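Integrase (Bovine immunodeficiency virus, PDB 3KKS) probably catalyses the insertion of reverse-transcribed viral DNA into host target DNA through its catalytic core domain. Local coordinates at residues N9-W18 with A30-V41; V54-F65 with I79-Y87. All blocks are in the same frame, centred on the assembly; numbering follows the deposited sequence.

From the N terminus the chain runs up strand 4-12 and back along strand 15-22. It then turns into strand 28-33, where contact 1 closes a short loop of the hairpin and also brings the approach to helix 38-51 against the end of strand 4-12. Contact 2 opens after that helix: strand 56-59 is joined, by way of helices 63-66 and 68-76, to the parallel strand 80-83. The two loops follow in series, neither enclosing nor crossing the other. Strands 4-12 and 56-59 are neighbours in one sheet, and the contacts meet directly where N9 packs on C64 and F65 and V41 lies against C64.

Contact 1 of 2, residues N9-W18 with A30-V41; sequences NTHWNKTIIW and AQVIPEETALQV
The carbonyl oxygen of Q31 is met by two donors of strand 15-18: W18 N, 2.8 Å from Q31 O, and the weaker CA-H of I17. W18 O returns the bond to Q31 N at 2.9 Å, forming a hydrogen-bonded antiparallel pair in the hairpin of strands 15-22 and 28-33, which forms one edge of the mixed sheet of this RNase H-like integrase core. I17 and V32 form the next, non-hydrogen-bonded pair. Farther along, I33 N donates to I16 O at 3.1 Å, while a water accepts from I16 N and donates to I33 O, 2.6 Å from that oxygen.

I17 and V32 share one face, where I17 CG2 also touches A30 CB; I17 and A30 continue onto L120 of helix 116-129. The other face carries I16, W18 and I33. CG1 of I33 is wedged between its backbone N and carbonyl carbon (chi1 55°), which carries the chain toward strand 15-18: CG1 lies 3.8 Å from I16 CG2, and CD1 ends near N9 OD1. The CD1 methyl of I16 reaches past I33 to the backbone at E35 and E36.

E36, just ahead of helix 38-51, extends straight beyond CG and packs against N9, H11 and I16. Its CG rests on I16 CG2; the side chains of E36 and N9 run head to tail, with carboxylate and amide planes 82° apart, and OE2 comes 3.3 Å from N9 CB. OE1 stands at the edge of the H11 imidazole, near its plane, 3.6 Å from H11 NE2. The indole of W18 reaches V41 and, beyond it, C44 and L48 of helix 38-51. N9 OD1 and W18 NE1 are buried without a partner in the model; OD1 of N9 lies in the indole plane, 3.3 Å from W18 CD1.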
loop_
_atom_site.group_PDB
_atom_site.type_symbol
_atom_site.label_atom_id
_atom_site.label_comp_id
_atom_site.label_asym_id
_atom_site.label_seq_id
_atom_site.Cartn_x
_atom_site.Cartn_y
_atom_site.Cartn_z
ATOM N N ASN A 9 -2.233 4.184 -7.493
ATOM C CA ASN A 9 -3.220 3.364 -8.155
ATOM C C ASN A 9 -2.477 2.714 -9.298
ATOM O O ASN A 9 -1.635 3.346 -9.930
ATOM C CB ASN A 9 -4.362 4.216 -8.698
ATOM C CG ASN A 9 -5.247 4.745 -7.605
ATOM O OD1 ASN A 9 -5.653 4.003 -6.716
ATOM N ND2 ASN A 9 -5.562 6.032 -7.665
ATOM N N THR A 10 -2.762 1.445 -9.547
ATOM C CA THR A 10 -2.109 0.755 -10.639
ATOM C C THR A 10 -3.155 -0.029 -11.390
ATOM O O THR A 10 -4.312 -0.098 -10.983
ATOM C CB THR A 10 -1.045 -0.233 -10.148
ATOM O OG1 THR A 10 -1.675 -1.273 -9.392
ATOM C CG2 THR A 10 -0.027 0.473 -9.284
ATOM N N HIS A 11 -2.731 -0.626 -12.491
ATOM C CA HIS A 11 -3.618 -1.424 -13.304
ATOM C C HIS A 11 -3.016 -2.779 -13.555
ATOM O O HIS A 11 -1.819 -2.931 -13.767
ATOM C CB HIS A 11 -3.876 -0.748 -14.648
ATOM C CG HIS A 11 -4.497 0.599 -14.529
ATOM N ND1 HIS A 11 -5.839 0.829 -14.745
ATOM C CD2 HIS A 11 -3.966 1.793 -14.157
ATOM C CE1 HIS A 11 -6.109 2.097 -14.507
ATOM N NE2 HIS A 11 -4.994 2.704 -14.149
ATOM N N TRP A 12 -3.893 -3.760 -13.523
ATOM C CA TRP A 12 -3.571 -5.146 -13.775
ATOM C C TRP A 12 -4.731 -5.528 -14.680
ATOM O O TRP A 12 -5.831 -5.763 -14.200
ATOM C CB TRP A 12 -3.626 -5.917 -12.477
ATOM C CG TRP A 12 -3.398 -7.337 -12.714
ATOM C CD1 TRP A 12 -4.296 -8.341 -12.606
ATOM C CD2 TRP A 12 -2.160 -7.921 -13.077
ATOM N NE1 TRP A 12 -3.686 -9.539 -12.870
ATOM C CE2 TRP A 12 -2.370 -9.310 -13.161
ATOM C CE3 TRP A 12 -0.882 -7.405 -13.332
ATOM C CZ2 TRP A 12 -1.346 -10.200 -13.498
ATOM C CZ3 TRP A 12 0.153 -8.296 -13.669
ATOM C CH2 TRP A 12 -0.092 -9.679 -13.743
ATOM N N ASN A 13 -4.487 -5.534 -15.988
ATOM C CA ASN A 13 -5.527 -5.787 -16.980
ATOM C C ASN A 13 -6.568 -4.707 -16.804
ATOM O O ASN A 13 -6.217 -3.557 -16.594
ATOM C CB ASN A 13 -6.124 -7.166 -16.798
ATOM C CG ASN A 13 -5.073 -8.213 -16.819
ATOM O OD1 ASN A 13 -4.096 -8.094 -17.560
ATOM N ND2 ASN A 13 -5.239 -9.245 -16.003
ATOM N N LYS A 14 -7.845 -5.058 -16.838
ATOM C CA LYS A 14 -8.880 -4.037 -16.680
ATOM C C LYS A 14 -9.139 -3.622 -15.247
ATOM O O LYS A 14 -9.784 -2.612 -14.988
ATOM C CB LYS A 14 -10.188 -4.501 -17.310
ATOM N N THR A 15 -8.626 -4.391 -14.304
ATOM C CA THR A 15 -8.865 -4.061 -12.913
ATOM C C THR A 15 -7.918 -2.993 -12.382
ATOM O O THR A 15 -6.719 -3.019 -12.652
ATOM C CB THR A 15 -8.754 -5.303 -12.036
ATOM O OG1 THR A 15 -7.398 -5.736 -12.024
ATOM C CG2 THR A 15 -9.624 -6.428 -12.579
ATOM N N ILE A 16 -8.477 -2.036 -11.647
ATOM C CA ILE A 16 -7.692 -0.962 -11.046
ATOM C C ILE A 16 -7.342 -1.424 -9.635
ATOM O O ILE A 16 -8.184 -1.992 -8.941
ATOM C CB ILE A 16 -8.498 0.352 -10.898
ATOM C CG1 ILE A 16 -9.177 0.731 -12.219
ATOM C CG2 ILE A 16 -7.565 1.473 -10.445
ATOM C CD1 ILE A 16 -10.048 1.981 -12.109
ATOM N N ILE A 17 -6.116 -1.174 -9.194
ATOM C CA ILE A 17 -5.730 -1.604 -7.855
ATOM C C ILE A 17 -5.007 -0.520 -7.063
ATOM O O ILE A 17 -3.945 -0.047 -7.469
ATOM C CB ILE A 17 -4.824 -2.858 -7.920
ATOM C CG1 ILE A 17 -5.615 -4.039 -8.484
ATOM C CG2 ILE A 17 -4.292 -3.201 -6.527
ATOM C CD1 ILE A 17 -4.755 -5.244 -8.833
ATOM N N TRP A 18 -5.610 -0.119 -5.947
ATOM C CA TRP A 18 -5.021 0.872 -5.058
ATOM C C TRP A 18 -3.944 0.122 -4.278
ATOM O O TRP A 18 -4.200 -0.966 -3.764
ATOM C CB TRP A 18 -6.070 1.396 -4.088
ATOM C CG TRP A 18 -5.561 2.441 -3.152
ATOM C CD1 TRP A 18 -5.354 3.766 -3.432
ATOM C CD2 TRP A 18 -5.232 2.269 -1.769
ATOM N NE1 TRP A 18 -4.927 4.425 -2.307
ATOM C CE2 TRP A 18 -4.845 3.530 -1.267
ATOM C CE3 TRP A 18 -5.234 1.165 -0.899
ATOM C CZ2 TRP A 18 -4.465 3.731 0.065
ATOM C CZ3 TRP A 18 -4.854 1.363 0.437
ATOM C CH2 TRP A 18 -4.479 2.637 0.901
ATOM N N ALA A 30 -3.000 -3.661 -0.552
ATOM C CA ALA A 30 -3.602 -3.314 -1.834
ATOM C C ALA A 30 -5.068 -3.672 -1.813
ATOM O O ALA A 30 -5.499 -4.488 -0.999
ATOM C CB ALA A 30 -2.889 -4.054 -2.978
ATOM N N GLN A 31 -5.829 -3.077 -2.722
ATOM C CA GLN A 31 -7.264 -3.320 -2.771
ATOM C C GLN A 31 -7.762 -3.023 -4.176
ATOM O O GLN A 31 -7.364 -2.024 -4.767
ATOM C CB GLN A 31 -7.965 -2.373 -1.792
ATOM C CG GLN A 31 -9.082 -2.982 -0.986
ATOM C CD GLN A 31 -8.591 -3.634 0.294
ATOM O OE1 GLN A 31 -7.814 -4.587 0.266
ATOM N NE2 GLN A 31 -9.045 -3.118 1.427
ATOM N N VAL A 32 -8.613 -3.884 -4.719
ATOM C CA VAL A 32 -9.174 -3.634 -6.045
ATOM C C VAL A 32 -10.255 -2.563 -5.878
ATOM O O VAL A 32 -11.014 -2.605 -4.914
ATOM C CB VAL A 32 -9.865 -4.883 -6.632
ATOM C CG1 VAL A 32 -10.562 -4.512 -7.941
ATOM C CG2 VAL A 32 -8.861 -5.986 -6.861
ATOM N N ILE A 33 -10.333 -1.610 -6.799
ATOM C CA ILE A 33 -11.369 -0.578 -6.703
ATOM C C ILE A 33 -12.169 -0.448 -8.014
ATOM O O ILE A 33 -11.633 -0.663 -9.104
ATOM C CB ILE A 33 -10.767 0.790 -6.312
ATOM C CG1 ILE A 33 -9.671 1.186 -7.291
ATOM C CG2 ILE A 33 -10.203 0.723 -4.887
ATOM C CD1 ILE A 33 -9.076 2.521 -6.994
ATOM N N PRO A 34 -13.468 -0.103 -7.913
ATOM C CA PRO A 34 -14.390 0.061 -9.042
ATOM C C PRO A 34 -13.957 1.090 -10.075
ATOM O O PRO A 34 -14.127 0.889 -11.278
ATOM C CB PRO A 34 -15.697 0.464 -8.363
ATOM C CG PRO A 34 -15.609 -0.182 -7.034
ATOM C CD PRO A 34 -14.181 0.117 -6.644
ATOM N N GLU A 35 -13.403 2.197 -9.597
ATOM C CA GLU A 35 -12.951 3.269 -10.470
ATOM C C GLU A 35 -12.036 4.203 -9.687
ATOM O O GLU A 35 -12.113 4.264 -8.456
ATOM C CB GLU A 35 -14.161 4.036 -11.008
ATOM C CG GLU A 35 -15.179 4.414 -9.938
ATOM C CD GLU A 35 -16.358 5.205 -10.491
ATOM O OE1 GLU A 35 -17.293 5.496 -9.716
ATOM O OE2 GLU A 35 -16.351 5.540 -11.696
ATOM N N GLU A 36 -11.166 4.915 -10.397
ATOM C CA GLU A 36 -10.229 5.842 -9.763
ATOM C C GLU A 36 -10.880 7.151 -9.346
ATOM O O GLU A 36 -10.813 8.145 -10.070
ATOM C CB GLU A 36 -9.065 6.152 -10.700
ATOM C CG GLU A 36 -7.942 5.137 -10.670
ATOM C CD GLU A 36 -6.804 5.521 -11.589
ATOM O OE1 GLU A 36 -6.959 5.369 -12.824
ATOM O OE2 GLU A 36 -5.762 5.983 -11.075
ATOM N N THR A 37 -11.503 7.149 -8.174
ATOM C CA THR A 37 -12.160 8.340 -7.655
ATOM C C THR A 37 -11.646 8.655 -6.263
ATOM O O THR A 37 -10.966 7.837 -5.637
ATOM C CB THR A 37 -13.687 8.155 -7.564
ATOM O OG1 THR A 37 -13.978 6.925 -6.889
ATOM C CG2 THR A 37 -14.311 8.135 -8.947
ATOM N N ALA A 38 -11.979 9.842 -5.778
ATOM C CA ALA A 38 -11.559 10.254 -4.456
ATOM C C ALA A 38 -12.334 9.457 -3.420
ATOM O O ALA A 38 -11.841 9.201 -2.325
ATOM C CB ALA A 38 -11.817 11.742 -4.268
ATOM N N LEU A 39 -13.559 9.077 -3.773
ATOM C CA LEU A 39 -14.416 8.314 -2.880
ATOM C C LEU A 39 -13.819 6.936 -2.616
ATOM O O LEU A 39 -13.737 6.498 -1.473
ATOM C CB LEU A 39 -15.823 8.192 -3.481
ATOM C CG LEU A 39 -16.932 7.441 -2.726
ATOM C CD1 LEU A 39 -16.840 5.966 -3.011
ATOM C CD2 LEU A 39 -16.845 7.711 -1.243
ATOM N N GLN A 40 -13.398 6.253 -3.672
ATOM C CA GLN A 40 -12.799 4.938 -3.503
ATOM C C GLN A 40 -11.514 5.089 -2.700
ATOM O O GLN A 40 -11.294 4.357 -1.735
ATOM C CB GLN A 40 -12.500 4.299 -4.855
ATOM C CG GLN A 40 -13.742 4.016 -5.675
ATOM C CD GLN A 40 -14.805 3.307 -4.876
ATOM O OE1 GLN A 40 -14.518 2.362 -4.138
ATOM N NE2 GLN A 40 -16.047 3.754 -5.020
ATOM N N VAL A 41 -10.677 6.049 -3.081
ATOM C CA VAL A 41 -9.433 6.269 -2.359
ATOM C C VAL A 41 -9.682 6.480 -0.863
ATOM O O VAL A 41 -8.954 5.944 -0.030
ATOM C CB VAL A 41 -8.657 7.469 -2.926
ATOM C CG1 VAL A 41 -7.495 7.833 -1.996
ATOM C CG2 VAL A 41 -8.111 7.110 -4.306
HETATM O O HOH W 1 -11.309 -2.326 -11.079
#

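Contact 2 of 2, residues V54-F65 with I79-Y87; sequences VLHLHSDNGPCF and ITKTTGIPY
T82 OG1 sits between two imidazoles, hydrogen-bonded to H58 ND1 at 2.6 Å and to H56 NE2 at 2.9 Å. Both histidine side chains cross the threonine at about a right angle and present a ring edge to OG1; the shared hydroxyl probably helps set the rotation of both rings. With chi1 at 55°, T82 holds OG1 between its backbone N and carbonyl carbon, turned to the histidines. Over the H56 ring, T80 CG2 lies 4.0 Å from the centroid, almost on the ring normal. Y87 follows the cis bond before P86 and completes the aromatic cluster: its CB makes a CH-pi contact over the H58 ring, and its phenol turns an edge to that same imidazole, planes 63° apart. Against H56 the phenol stands obliquely, Y87 OH 3.2 Å from H56 CE1. H58 NE2 is buried without a partner in the model.

On the face that carries L57 and K81, L57 CB packs 3.8 Å from CG2 of I79, just ahead of strand 80-83, and helix 68-76 covers both through C74. K81 stretches out and bends only at its end, where NZ donates to F65 O at 2.7 Å. Backbone bonds from L57 N to T80 O and from T82 N to L57 O join the strands in parallel, as in a beta-alpha-beta crossover of the RNase H-like fold.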
loop_
_atom_site.group_PDB
_atom_site.type_symbol
_atom_site.label_atom_id
_atom_site.label_comp_id
_atom_site.label_asym_id
_atom_site.label_seq_id
_atom_site.Cartn_x
_atom_site.Cartn_y
_atom_site.Cartn_z
ATOM N N VAL A 54 -1.083 4.445 10.633
ATOM C CA VAL A 54 -0.703 5.309 9.533
ATOM C C VAL A 54 -0.515 6.707 10.085
ATOM O O VAL A 54 -1.481 7.361 10.482
ATOM C CB VAL A 54 -1.795 5.352 8.455
ATOM C CG1 VAL A 54 -1.355 6.238 7.297
ATOM C CG2 VAL A 54 -2.102 3.951 7.993
ATOM N N LEU A 55 0.733 7.159 10.101
ATOM C CA LEU A 55 1.064 8.480 10.619
ATOM C C LEU A 55 1.333 9.496 9.530
ATOM O O LEU A 55 1.167 10.696 9.734
ATOM C CB LEU A 55 2.277 8.375 11.543
ATOM C CG LEU A 55 1.954 8.147 13.020
ATOM C CD1 LEU A 55 0.580 7.521 13.185
ATOM C CD2 LEU A 55 3.030 7.275 13.634
ATOM N N HIS A 56 1.738 9.014 8.365
ATOM C CA HIS A 56 2.047 9.904 7.267
ATOM C C HIS A 56 1.689 9.217 5.960
ATOM O O HIS A 56 2.046 8.058 5.740
ATOM C CB HIS A 56 3.543 10.257 7.316
ATOM C CG HIS A 56 3.958 11.307 6.334
ATOM N ND1 HIS A 56 5.106 12.054 6.493
ATOM C CD2 HIS A 56 3.395 11.724 5.173
ATOM C CE1 HIS A 56 5.231 12.885 5.473
ATOM N NE2 HIS A 56 4.206 12.704 4.659
ATOM N N LEU A 57 0.981 9.941 5.098
ATOM C CA LEU A 57 0.547 9.411 3.814
ATOM C C LEU A 57 1.138 10.240 2.675
ATOM O O LEU A 57 1.062 11.468 2.690
ATOM C CB LEU A 57 -0.981 9.437 3.756
ATOM C CG LEU A 57 -1.728 8.450 2.858
ATOM C CD1 LEU A 57 -1.220 7.031 3.070
ATOM C CD2 LEU A 57 -3.213 8.522 3.186
ATOM N N HIS A 58 1.729 9.566 1.693
ATOM C CA HIS A 58 2.338 10.243 0.549
ATOM C C HIS A 58 1.810 9.670 -0.767
ATOM O O HIS A 58 1.406 8.509 -0.826
ATOM C CB HIS A 58 3.859 10.074 0.602
ATOM C CG HIS A 58 4.599 10.878 -0.424
ATOM N ND1 HIS A 58 4.652 12.257 -0.390
ATOM C CD2 HIS A 58 5.313 10.501 -1.505
ATOM C CE1 HIS A 58 5.370 12.691 -1.412
ATOM N NE2 HIS A 58 5.783 11.646 -2.104
ATOM N N SER A 59 1.810 10.486 -1.817
ATOM C CA SER A 59 1.346 10.057 -3.137
ATOM C C SER A 59 1.694 11.103 -4.197
ATOM O O SER A 59 2.350 12.100 -3.897
ATOM C CB SER A 59 -0.160 9.859 -3.123
ATOM O OG SER A 59 -0.807 11.069 -2.796
ATOM N N ASP A 60 1.258 10.872 -5.432
ATOM C CA ASP A 60 1.514 11.835 -6.494
ATOM C C ASP A 60 0.384 12.853 -6.512
ATOM O O ASP A 60 -0.553 12.763 -5.724
ATOM C CB ASP A 60 1.635 11.157 -7.868
ATOM C CG ASP A 60 0.402 10.359 -8.251
ATOM O OD1 ASP A 60 -0.722 10.879 -8.122
ATOM O OD2 ASP A 60 0.561 9.202 -8.699
ATOM N N ASN A 61 0.479 13.810 -7.425
ATOM C CA ASN A 61 -0.503 14.876 -7.553
ATOM C C ASN A 61 -1.800 14.451 -8.226
ATOM O O ASN A 61 -2.598 15.292 -8.646
ATOM C CB ASN A 61 0.120 16.039 -8.322
ATOM C CG ASN A 61 -0.074 17.358 -7.621
ATOM O OD1 ASN A 61 0.058 17.444 -6.398
ATOM N ND2 ASN A 61 -0.373 18.403 -8.389
ATOM N N GLY A 62 -2.011 13.146 -8.334
ATOM C CA GLY A 62 -3.227 12.669 -8.954
ATOM C C GLY A 62 -4.443 13.335 -8.340
ATOM O O GLY A 62 -4.460 13.612 -7.142
ATOM N N PRO A 63 -5.473 13.621 -9.144
ATOM C CA PRO A 63 -6.714 14.259 -8.696
ATOM C C PRO A 63 -7.410 13.501 -7.571
ATOM O O PRO A 63 -7.915 14.105 -6.631
ATOM C CB PRO A 63 -7.562 14.287 -9.964
ATOM C CG PRO A 63 -6.548 14.447 -11.028
ATOM C CD PRO A 63 -5.461 13.486 -10.611
ATOM N N CYS A 64 -7.441 12.177 -7.670
ATOM C CA CYS A 64 -8.106 11.374 -6.652
ATOM C C CYS A 64 -7.322 11.313 -5.346
ATOM O O CYS A 64 -7.784 10.727 -4.373
ATOM C CB CYS A 64 -8.369 9.956 -7.176
ATOM S SG CYS A 64 -6.894 9.032 -7.589
ATOM N N PHE A 65 -6.137 11.917 -5.327
ATOM C CA PHE A 65 -5.314 11.939 -4.123
ATOM C C PHE A 65 -5.253 13.341 -3.521
ATOM O O PHE A 65 -4.860 13.500 -2.365
ATOM C CB PHE A 65 -3.875 11.475 -4.416
ATOM C CG PHE A 65 -3.759 10.022 -4.811
ATOM C CD1 PHE A 65 -4.429 9.033 -4.100
ATOM C CD2 PHE A 65 -2.963 9.644 -5.890
ATOM C CE1 PHE A 65 -4.310 7.687 -4.459
ATOM C CE2 PHE A 65 -2.836 8.301 -6.259
ATOM C CZ PHE A 65 -3.512 7.321 -5.541
ATOM N N ILE A 79 -3.558 12.415 10.117
ATOM C CA ILE A 79 -2.509 11.860 9.268
ATOM C C ILE A 79 -1.803 12.956 8.475
ATOM O O ILE A 79 -2.441 13.773 7.826
ATOM C CB ILE A 79 -3.089 10.836 8.263
ATOM C CG1 ILE A 79 -3.607 9.603 9.005
ATOM C CG2 ILE A 79 -2.025 10.432 7.258
ATOM C CD1 ILE A 79 -4.324 8.618 8.104
ATOM N N THR A 80 -0.483 12.972 8.531
ATOM C CA THR A 80 0.268 13.963 7.783
ATOM C C THR A 80 0.208 13.535 6.327
ATOM O O THR A 80 0.467 12.378 6.007
ATOM C CB THR A 80 1.722 14.008 8.234
ATOM O OG1 THR A 80 1.766 14.230 9.646
ATOM C CG2 THR A 80 2.465 15.131 7.527
ATOM N N LYS A 81 -0.150 14.458 5.446
ATOM C CA LYS A 81 -0.243 14.138 4.031
ATOM C C LYS A 81 0.661 15.030 3.201
ATOM O O LYS A 81 0.726 16.239 3.418
ATOM C CB LYS A 81 -1.690 14.271 3.552
ATOM C CG LYS A 81 -1.867 14.098 2.052
ATOM C CD LYS A 81 -3.335 14.201 1.653
ATOM C CE LYS A 81 -3.487 14.428 0.157
ATOM N NZ LYS A 81 -2.784 13.406 -0.646
ATOM N N THR A 82 1.365 14.414 2.258
ATOM C CA THR A 82 2.273 15.130 1.372
ATOM C C THR A 82 2.060 14.641 -0.051
ATOM O O THR A 82 1.373 13.642 -0.273
ATOM C CB THR A 82 3.750 14.923 1.786
ATOM O OG1 THR A 82 4.054 13.523 1.842
ATOM C CG2 THR A 82 4.002 15.552 3.157
ATOM N N THR A 83 2.651 15.346 -1.010
ATOM C CA THR A 83 2.494 15.003 -2.418
ATOM C C THR A 83 3.764 15.255 -3.235
ATOM O O THR A 83 4.697 15.909 -2.772
ATOM C CB THR A 83 1.315 15.805 -3.025
ATOM O OG1 THR A 83 0.114 15.495 -2.307
ATOM C CG2 THR A 83 1.111 15.461 -4.493
ATOM N N GLY A 84 3.795 14.714 -4.448
ATOM C CA GLY A 84 4.944 14.899 -5.311
ATOM C C GLY A 84 6.051 13.887 -5.102
ATOM O O GLY A 84 7.018 14.147 -4.387
ATOM N N ILE A 85 5.908 12.724 -5.726
ATOM C CA ILE A 85 6.910 11.672 -5.622
ATOM C C ILE A 85 8.230 12.191 -6.205
ATOM O O ILE A 85 8.236 12.900 -7.214
ATOM C CB ILE A 85 6.447 10.409 -6.385
ATOM C CG1 ILE A 85 5.176 9.860 -5.727
ATOM C CG2 ILE A 85 7.548 9.356 -6.394
ATOM C CD1 ILE A 85 4.599 8.632 -6.404
ATOM N N PRO A 86 9.366 11.841 -5.579
ATOM C CA PRO A 86 9.481 11.001 -4.380
ATOM C C PRO A 86 9.411 11.765 -3.063
ATOM O O PRO A 86 9.180 12.976 -3.027
ATOM C CB PRO A 86 10.855 10.331 -4.543
ATOM C CG PRO A 86 11.314 10.700 -5.954
ATOM C CD PRO A 86 10.691 12.039 -6.183
ATOM N N TYR A 87 9.608 11.025 -1.980
ATOM C CA TYR A 87 9.632 11.595 -0.645
ATOM C C TYR A 87 11.125 11.661 -0.350
ATOM O O TYR A 87 11.687 12.739 -0.149
ATOM C CB TYR A 87 8.935 10.670 0.357
ATOM C CG TYR A 87 8.775 11.294 1.723
ATOM C CD1 TYR A 87 7.918 12.377 1.916
ATOM C CD2 TYR A 87 9.498 10.823 2.818
ATOM C CE1 TYR A 87 7.790 12.983 3.165
ATOM C CE2 TYR A 87 9.379 11.421 4.073
ATOM C CZ TYR A 87 8.522 12.497 4.241
ATOM O OH TYR A 87 8.400 13.089 5.482
#